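Local structure of tRNA uridine(34) acetyltransferase (Methanocaldococcus infernus, 6IA8) at residues Asp417-Tyr429 against Lys439-Trp451. The protein forms 5-carboxymethyluridine at the wobble position 34 of tRNAs, using acetyl-CoA and S-adenosylmethionine. Residues are numbered along the deposited sequence; the frame is centred on the assembly and turned at random.
Sequences DILIAFLRLRDPY and KTMLVRQLHVFGW. With SO4 (sulfate ion), chain E.
His447 CB lies over one face of the Phe422 ring, 4.0 Å from its centroid, in a CH-pi contact. The imidazole itself is displaced from the phenyl ring, with planes at 24°. At the edge of the Phe422 ring stand Gln445 OE1 and the rim of Phe449. His447 CD2 sits over the centre of the Phe449 ring, 3.5 Å above its plane. A sulfate ion, probably from the crystallisation liquor, sits at the edge of the His447 ring; its contact with NE2 is too short to be trusted in detail.

Arg424 and Gln445 extend in step. Arg424 NE donates to Gln445 OE1 at 2.9 Å, and that oxygen lies in the guanidinium plane. A water bridges Arg424 NH2 and the same OE1, which thus accepts two bonds. Arg424 NH1 reaches the Trp329 carbonyl. A leucine in place of Arg424 would probably leave Gln445 OE1 without its NE partner and its amide freer to turn.

The Arg444 guanidinium has Arg424 CB over one face and Arg426 CB at its edge. Its bend at CG-CD (chi3 -66°) brings NE alongside Arg426 CB. Glu406 draws Arg444 and Arg426 to one carboxylate; Arg444 also has a salt bridge to Asp283, and Arg426 one to Asp246. On the other face of the sheet, Leu425 CD1 packs on Met441 CG at 3.6 Å and on Val443 CG2.

The strands 418-427 and 440-448 are antiparallel. A classic beta bulge sets Arg444 and Gln445 opposite Arg424. Such a bulged strand is typical of the GNAT fold, where it borders the acetyl-CoA site; Gln445 to Val448 probably bind acetyl-CoA here, as in relatives.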
# COMPACT_ATOMS: atom_id res chain seq x y z
N ASP A 417 10.24 9.38 18.64
CA ASP A 417 9.34 8.48 17.90
C ASP A 417 9.24 8.86 16.43
O ASP A 417 8.17 9.14 15.92
CB ASP A 417 7.94 8.48 18.53
CG ASP A 417 7.96 8.01 19.97
OD1 ASP A 417 8.79 7.14 20.31
OD2 ASP A 417 7.14 8.50 20.77
N ILE A 418 10.39 8.85 15.75
CA ILE A 418 10.49 9.19 14.33
C ILE A 418 11.03 7.99 13.57
O ILE A 418 12.09 7.46 13.92
CB ILE A 418 11.38 10.42 14.09
CG1 ILE A 418 10.91 11.61 14.92
CG2 ILE A 418 11.40 10.74 12.58
CD1 ILE A 418 11.72 12.88 14.74
N LEU A 419 10.30 7.55 12.55
CA LEU A 419 10.58 6.32 11.82
C LEU A 419 11.40 6.68 10.59
O LEU A 419 10.98 7.53 9.79
CB LEU A 419 9.27 5.63 11.42
CG LEU A 419 9.38 4.40 10.53
CD1 LEU A 419 10.02 3.26 11.24
CD2 LEU A 419 7.97 4.03 10.02
N ILE A 420 12.54 6.00 10.43
CA ILE A 420 13.50 6.29 9.37
C ILE A 420 13.43 5.27 8.24
O ILE A 420 13.65 5.62 7.08
CB ILE A 420 14.92 6.37 9.96
CG1 ILE A 420 15.02 7.61 10.87
CG2 ILE A 420 15.94 6.40 8.87
CD1 ILE A 420 16.16 7.52 11.88
N ALA A 421 13.20 4.01 8.58
CA ALA A 421 13.23 2.92 7.62
C ALA A 421 12.60 1.70 8.26
O ALA A 421 12.61 1.55 9.48
CB ALA A 421 14.66 2.58 7.19
N PHE A 422 12.07 0.80 7.43
CA PHE A 422 11.46 -0.40 7.96
C PHE A 422 11.56 -1.53 6.94
O PHE A 422 11.73 -1.30 5.74
CB PHE A 422 10.00 -0.13 8.40
CG PHE A 422 9.06 0.13 7.29
CD1 PHE A 422 8.79 1.42 6.91
CD2 PHE A 422 8.39 -0.91 6.66
CE1 PHE A 422 7.90 1.71 5.89
CE2 PHE A 422 7.49 -0.63 5.61
CZ PHE A 422 7.25 0.66 5.22
N LEU A 423 11.45 -2.75 7.46
CA LEU A 423 11.49 -3.96 6.64
C LEU A 423 10.44 -4.92 7.19
O LEU A 423 10.34 -5.11 8.41
CB LEU A 423 12.88 -4.60 6.68
CG LEU A 423 13.11 -5.87 5.89
CD1 LEU A 423 14.60 -5.97 5.50
CD2 LEU A 423 12.68 -7.12 6.63
N ARG A 424 9.68 -5.53 6.26
CA ARG A 424 8.64 -6.50 6.59
C ARG A 424 9.14 -7.90 6.23
O ARG A 424 9.36 -8.21 5.05
CB ARG A 424 7.37 -6.18 5.82
CG ARG A 424 6.73 -4.85 6.14
CD ARG A 424 5.40 -4.74 5.42
NE ARG A 424 4.79 -3.42 5.43
CZ ARG A 424 4.11 -2.91 6.46
NH1 ARG A 424 4.04 -3.58 7.59
NH2 ARG A 424 3.56 -1.71 6.37
N LEU A 425 9.43 -8.71 7.25
CA LEU A 425 9.92 -10.07 7.09
C LEU A 425 8.84 -11.05 7.54
O LEU A 425 8.19 -10.84 8.56
CB LEU A 425 11.17 -10.27 7.94
CG LEU A 425 11.95 -11.58 7.80
CD1 LEU A 425 12.63 -11.66 6.44
CD2 LEU A 425 13.01 -11.65 8.92
N ARG A 426 8.64 -12.12 6.78
CA ARG A 426 7.57 -13.06 7.09
C ARG A 426 8.05 -14.50 7.07
O ARG A 426 8.77 -14.92 6.15
CB ARG A 426 6.40 -12.88 6.10
CG ARG A 426 5.28 -13.95 6.31
CD ARG A 426 4.05 -13.70 5.37
NE ARG A 426 3.07 -14.77 5.51
CZ ARG A 426 2.17 -14.84 6.48
NH1 ARG A 426 2.09 -13.85 7.34
NH2 ARG A 426 1.34 -15.87 6.56
N ASP A 427 7.64 -15.26 8.09
CA ASP A 427 7.77 -16.71 8.11
C ASP A 427 6.47 -17.24 7.56
O ASP A 427 5.45 -17.15 8.24
CB ASP A 427 7.99 -17.22 9.53
CG ASP A 427 8.29 -18.69 9.58
OD1 ASP A 427 8.37 -19.35 8.51
OD2 ASP A 427 8.44 -19.17 10.72
N PRO A 428 6.43 -17.76 6.35
CA PRO A 428 5.15 -18.03 5.71
C PRO A 428 4.41 -19.24 6.29
O PRO A 428 4.95 -20.08 7.01
CB PRO A 428 5.52 -18.27 4.24
CG PRO A 428 6.96 -18.72 4.28
CD PRO A 428 7.59 -18.04 5.47
N TYR A 429 3.13 -19.30 5.96
CA TYR A 429 2.24 -20.30 6.53
C TYR A 429 1.98 -21.42 5.53
O TYR A 429 2.45 -22.55 5.72
CB TYR A 429 0.93 -19.63 6.96
CG TYR A 429 -0.20 -20.57 7.33
CD1 TYR A 429 -0.00 -21.58 8.26
CD2 TYR A 429 -1.45 -20.45 6.74
CE1 TYR A 429 -1.04 -22.43 8.62
CE2 TYR A 429 -2.49 -21.32 7.08
CZ TYR A 429 -2.27 -22.28 8.03
OH TYR A 429 -3.28 -23.13 8.37
N LYS A 439 11.73 -23.86 4.09
CA LYS A 439 12.96 -23.28 4.60
C LYS A 439 13.21 -21.90 4.02
O LYS A 439 14.34 -21.43 3.99
CB LYS A 439 14.14 -24.20 4.31
CG LYS A 439 13.93 -25.66 4.79
N THR A 440 12.14 -21.20 3.66
CA THR A 440 12.23 -19.90 3.03
C THR A 440 11.65 -18.83 3.94
O THR A 440 10.58 -19.01 4.51
CB THR A 440 11.45 -19.88 1.72
OG1 THR A 440 12.01 -20.85 0.84
CG2 THR A 440 11.53 -18.50 1.06
N MET A 441 12.35 -17.70 4.04
CA MET A 441 11.83 -16.49 4.67
C MET A 441 11.57 -15.44 3.58
O MET A 441 12.30 -15.37 2.59
CB MET A 441 12.81 -15.93 5.70
CG MET A 441 12.15 -15.22 6.88
SD MET A 441 11.82 -16.38 8.26
CE MET A 441 11.10 -15.22 9.40
N LEU A 442 10.54 -14.62 3.77
CA LEU A 442 10.15 -13.63 2.77
C LEU A 442 10.38 -12.20 3.26
O LEU A 442 9.88 -11.82 4.33
CB LEU A 442 8.67 -13.78 2.39
CG LEU A 442 8.19 -15.18 1.98
CD1 LEU A 442 6.67 -15.14 1.80
CD2 LEU A 442 8.86 -15.60 0.69
N VAL A 443 11.10 -11.40 2.46
CA VAL A 443 11.17 -9.96 2.66
C VAL A 443 10.09 -9.35 1.78
O VAL A 443 10.25 -9.22 0.58
CB VAL A 443 12.55 -9.40 2.32
CG1 VAL A 443 12.50 -7.91 2.44
CG2 VAL A 443 13.60 -10.00 3.26
N ARG A 444 8.96 -9.00 2.39
CA ARG A 444 7.83 -8.45 1.65
C ARG A 444 7.98 -6.98 1.33
O ARG A 444 7.37 -6.49 0.37
CB ARG A 444 6.54 -8.68 2.43
CG ARG A 444 6.35 -10.16 2.83
CD ARG A 444 4.91 -10.45 3.26
NE ARG A 444 4.55 -9.78 4.48
CZ ARG A 444 3.83 -8.67 4.57
NH1 ARG A 444 3.62 -8.14 5.78
NH2 ARG A 444 3.29 -8.11 3.49
N GLN A 445 8.79 -6.26 2.09
CA GLN A 445 8.99 -4.85 1.82
C GLN A 445 10.25 -4.38 2.52
O GLN A 445 10.53 -4.81 3.63
CB GLN A 445 7.81 -4.01 2.33
CG GLN A 445 7.97 -2.49 2.12
CD GLN A 445 6.66 -1.73 2.28
OE1 GLN A 445 5.76 -2.17 3.02
NE2 GLN A 445 6.52 -0.61 1.55
N LEU A 446 10.99 -3.49 1.86
CA LEU A 446 12.07 -2.72 2.47
C LEU A 446 11.83 -1.28 2.04
O LEU A 446 11.75 -1.00 0.84
CB LEU A 446 13.45 -3.16 1.99
CG LEU A 446 14.60 -2.22 2.36
CD1 LEU A 446 14.79 -2.11 3.87
CD2 LEU A 446 15.89 -2.69 1.68
N HIS A 447 11.72 -0.37 3.00
CA HIS A 447 11.49 1.03 2.67
C HIS A 447 12.38 1.91 3.52
O HIS A 447 12.32 1.85 4.75
CB HIS A 447 10.03 1.39 2.90
CG HIS A 447 9.64 2.71 2.28
ND1 HIS A 447 9.19 2.81 0.99
CD2 HIS A 447 9.69 3.98 2.76
CE1 HIS A 447 8.94 4.07 0.70
NE2 HIS A 447 9.24 4.80 1.76
N VAL A 448 13.24 2.68 2.88
CA VAL A 448 14.06 3.70 3.53
C VAL A 448 13.52 5.05 3.09
O VAL A 448 13.50 5.35 1.89
CB VAL A 448 15.55 3.56 3.16
CG1 VAL A 448 16.38 4.70 3.81
CG2 VAL A 448 16.06 2.20 3.51
N PHE A 449 13.04 5.86 4.04
CA PHE A 449 12.41 7.14 3.70
C PHE A 449 13.46 8.11 3.17
O PHE A 449 14.47 8.36 3.84
CB PHE A 449 11.67 7.72 4.90
CG PHE A 449 10.38 6.99 5.22
CD1 PHE A 449 9.25 7.22 4.45
CD2 PHE A 449 10.31 6.07 6.25
CE1 PHE A 449 8.07 6.55 4.70
CE2 PHE A 449 9.13 5.39 6.51
CZ PHE A 449 8.01 5.61 5.74
N GLY A 450 13.26 8.61 1.95
CA GLY A 450 14.34 9.28 1.25
C GLY A 450 14.15 10.76 1.01
O GLY A 450 13.58 11.46 1.85
N TRP A 451 14.63 11.23 -0.15
CA TRP A 451 14.54 12.63 -0.53
C TRP A 451 13.12 13.15 -0.40
O TRP A 451 12.14 12.42 -0.60
CB TRP A 451 15.05 12.73 -1.97
CG TRP A 451 14.98 14.09 -2.60
CD1 TRP A 451 16.02 14.95 -2.80
CD2 TRP A 451 13.82 14.72 -3.13
NE1 TRP A 451 15.57 16.10 -3.42
CE2 TRP A 451 14.22 15.98 -3.63
CE3 TRP A 451 12.47 14.36 -3.22
CZ2 TRP A 451 13.32 16.87 -4.21
CZ3 TRP A 451 11.58 15.24 -3.80
CH2 TRP A 451 12.01 16.49 -4.29
S SO4 E . 9.26 8.20 0.34
O1 SO4 E . 9.85 7.06 1.02
O2 SO4 E . 10.10 9.37 0.53
O3 SO4 E . 9.16 7.90 -1.09
O4 SO4 E . 7.92 8.44 0.87
O HOH W 1 3.48 -0.87 3.47